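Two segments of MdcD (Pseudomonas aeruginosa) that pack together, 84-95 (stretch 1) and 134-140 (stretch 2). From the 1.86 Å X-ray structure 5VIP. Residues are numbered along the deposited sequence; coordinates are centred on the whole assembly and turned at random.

Stretch 1 (84-95) SLGEVSGAKIAG
Stretch 2, residues 134-140: AEIQAAI

Residues 87-95 and 134-140 of MdcD form two helical segments that run side by side in nearly the same direction, their axes 8° apart and 8.4 Å distant at closest approach. The register is set by Ala94 and Ile136, whose CA atoms lie 4.3 Å apart. No hydrogen bond crosses the contact, which buries 244 Å² in total.

Ile136 contributes the largest share. Its CA-to-CB bond points sideways, but with chi1 at -67° (m) and chi2 at 159° (t) the chain extends so that its end comes nearer the first helix. Ile136 CG1 packs 3.8 Å from Ala94 CB and 3.7 Å from Ala94 N. Ile136 CD1 reaches 3.7 Å from Gly90 O, 3.9 Å from Ile93 CB and 4.3 Å from Leu85 CD1. The backbone atoms it touches are already paired, since Ala94 N donates to Gly90 O (3.1 Å) within the helix, so an apolar chain can lie against them. Gly90 has no side chain; a CB there would clash with Gly86 O.

The CA-to-CB bond of Leu85, just ahead of the Gly86 N-cap (phi/psi -92/140), points toward stretch 2, and the side chain is in the m,t rotamer. Ile93 is also m,t, with its CA-to-CB bond sideways. Ala94 CB additionally meets Glu135 CB at 4.0 Å, while Ala94 O lies 4.0 Å from Ala139 CB; the CA-to-CB bonds of both Glu135 and Ala139 point toward stretch 1. Glu135 adopts chi1 -75° (m) and chi2 164° (t), and its carboxylate is hydrogen-bonded elsewhere in the structure.

Gly86 (phi/psi -121/-163) occupies the N-cap position. Gly86 N donates to Ser89 OG at 2.8 Å, nearly linearly at 173°, an arrangement made with Ser89 chi1 at 52° (p), while Gly86 O accepts from Gly90 N at 2.9 Å.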

# COMPACT_ATOMS: atom_id res chain seq x y z
N SER B 84 3.40 8.53 -12.91
CA SER B 84 2.08 8.19 -12.38
C SER B 84 1.62 6.84 -12.89
O SER B 84 1.73 6.54 -14.08
CB SER B 84 1.06 9.26 -12.77
OG SER B 84 1.56 10.55 -12.49
N LEU B 85 1.09 6.01 -11.99
CA LEU B 85 0.68 4.66 -12.35
C LEU B 85 -0.79 4.59 -12.77
O LEU B 85 -1.65 5.24 -12.17
CB LEU B 85 0.94 3.69 -11.20
CG LEU B 85 2.41 3.37 -10.92
CD1 LEU B 85 2.52 2.37 -9.78
CD2 LEU B 85 3.10 2.82 -12.16
N GLY B 86 -1.06 3.79 -13.80
CA GLY B 86 -2.42 3.55 -14.23
C GLY B 86 -2.71 2.07 -14.16
O GLY B 86 -1.97 1.32 -13.50
N GLU B 87 -3.76 1.63 -14.84
CA GLU B 87 -4.15 0.23 -14.84
C GLU B 87 -3.07 -0.69 -15.44
O GLU B 87 -2.69 -1.69 -14.85
CB GLU B 87 -5.46 0.02 -15.59
CG GLU B 87 -5.98 -1.38 -15.43
CD GLU B 87 -7.18 -1.70 -16.31
OE1 GLU B 87 -7.62 -0.81 -17.07
OE2 GLU B 87 -7.66 -2.85 -16.25
N VAL B 88 -2.58 -0.33 -16.63
CA VAL B 88 -1.62 -1.18 -17.32
C VAL B 88 -0.26 -1.16 -16.64
O VAL B 88 0.28 -2.22 -16.32
CB VAL B 88 -1.48 -0.79 -18.80
CG1 VAL B 88 -0.27 -1.48 -19.43
CG2 VAL B 88 -2.76 -1.17 -19.55
N SER B 89 0.31 0.02 -16.42
CA SER B 89 1.59 0.12 -15.73
C SER B 89 1.54 -0.54 -14.35
O SER B 89 2.49 -1.20 -13.93
CB SER B 89 2.03 1.57 -15.60
OG SER B 89 1.02 2.38 -15.03
N GLY B 90 0.43 -0.36 -13.65
CA GLY B 90 0.26 -0.97 -12.34
C GLY B 90 0.23 -2.49 -12.40
O GLY B 90 0.85 -3.16 -11.56
N ALA B 91 -0.48 -3.04 -13.38
CA ALA B 91 -0.56 -4.49 -13.54
C ALA B 91 0.76 -5.10 -13.99
O ALA B 91 1.07 -6.25 -13.67
CB ALA B 91 -1.66 -4.85 -14.53
N LYS B 92 1.54 -4.34 -14.76
CA LYS B 92 2.85 -4.84 -15.19
C LYS B 92 3.74 -5.09 -13.97
O LYS B 92 4.42 -6.11 -13.88
CB LYS B 92 3.52 -3.84 -16.15
CG LYS B 92 2.94 -3.88 -17.56
CD LYS B 92 3.53 -2.80 -18.47
CE LYS B 92 4.93 -3.16 -18.92
NZ LYS B 92 5.47 -2.22 -19.96
N ILE B 93 3.72 -4.17 -13.02
CA ILE B 93 4.56 -4.31 -11.84
C ILE B 93 4.02 -5.43 -10.95
O ILE B 93 4.77 -6.31 -10.54
CB ILE B 93 4.64 -3.01 -11.05
CG1 ILE B 93 5.24 -1.89 -11.92
CG2 ILE B 93 5.49 -3.21 -9.77
CD1 ILE B 93 5.16 -0.51 -11.27
N ALA B 94 2.72 -5.40 -10.65
CA ALA B 94 2.10 -6.41 -9.80
C ALA B 94 2.30 -7.80 -10.39
O ALA B 94 2.66 -8.74 -9.68
CB ALA B 94 0.60 -6.11 -9.61
N GLY B 95 2.06 -7.94 -11.69
CA GLY B 95 2.17 -9.23 -12.35
C GLY B 95 3.58 -9.77 -12.38
O GLY B 95 3.79 -10.97 -12.27
N ALA B 134 -2.33 -1.67 -4.38
CA ALA B 134 -2.64 -2.65 -3.34
C ALA B 134 -2.18 -4.05 -3.78
O ALA B 134 -1.71 -4.84 -2.96
CB ALA B 134 -4.13 -2.65 -3.02
N GLU B 135 -2.28 -4.33 -5.07
CA GLU B 135 -1.83 -5.62 -5.60
C GLU B 135 -0.31 -5.73 -5.63
O GLU B 135 0.24 -6.81 -5.41
CB GLU B 135 -2.39 -5.86 -7.02
CG GLU B 135 -3.86 -6.23 -7.01
CD GLU B 135 -4.53 -6.10 -8.37
OE1 GLU B 135 -3.83 -5.89 -9.38
OE2 GLU B 135 -5.78 -6.20 -8.40
N ILE B 136 0.36 -4.62 -5.95
CA ILE B 136 1.82 -4.57 -5.87
C ILE B 136 2.29 -4.81 -4.44
O ILE B 136 3.23 -5.57 -4.20
CB ILE B 136 2.34 -3.21 -6.37
CG1 ILE B 136 2.06 -3.11 -7.88
CG2 ILE B 136 3.82 -3.04 -6.03
CD1 ILE B 136 2.05 -1.70 -8.43
N GLN B 137 1.62 -4.17 -3.49
CA GLN B 137 2.00 -4.32 -2.09
C GLN B 137 1.80 -5.76 -1.62
O GLN B 137 2.70 -6.35 -1.00
CB GLN B 137 1.21 -3.34 -1.21
CG GLN B 137 1.69 -1.91 -1.42
CD GLN B 137 0.78 -0.88 -0.79
OE1 GLN B 137 -0.28 -1.22 -0.27
NE2 GLN B 137 1.18 0.37 -0.85
N ALA B 138 0.67 -6.36 -1.98
CA ALA B 138 0.41 -7.77 -1.68
C ALA B 138 1.47 -8.69 -2.26
O ALA B 138 1.90 -9.64 -1.60
CB ALA B 138 -0.98 -8.19 -2.22
N ALA B 139 1.88 -8.43 -3.50
CA ALA B 139 2.84 -9.29 -4.17
C ALA B 139 4.23 -9.17 -3.54
O ALA B 139 5.00 -10.14 -3.51
CB ALA B 139 2.89 -8.96 -5.66
N ILE B 140 4.56 -7.99 -3.02
CA ILE B 140 5.85 -7.82 -2.37
C ILE B 140 5.92 -8.64 -1.09
O ILE B 140 6.92 -9.32 -0.82
CB ILE B 140 6.13 -6.33 -2.05
CG1 ILE B 140 6.48 -5.59 -3.35
CG2 ILE B 140 7.29 -6.20 -1.04
CD1 ILE B 140 6.39 -4.10 -3.21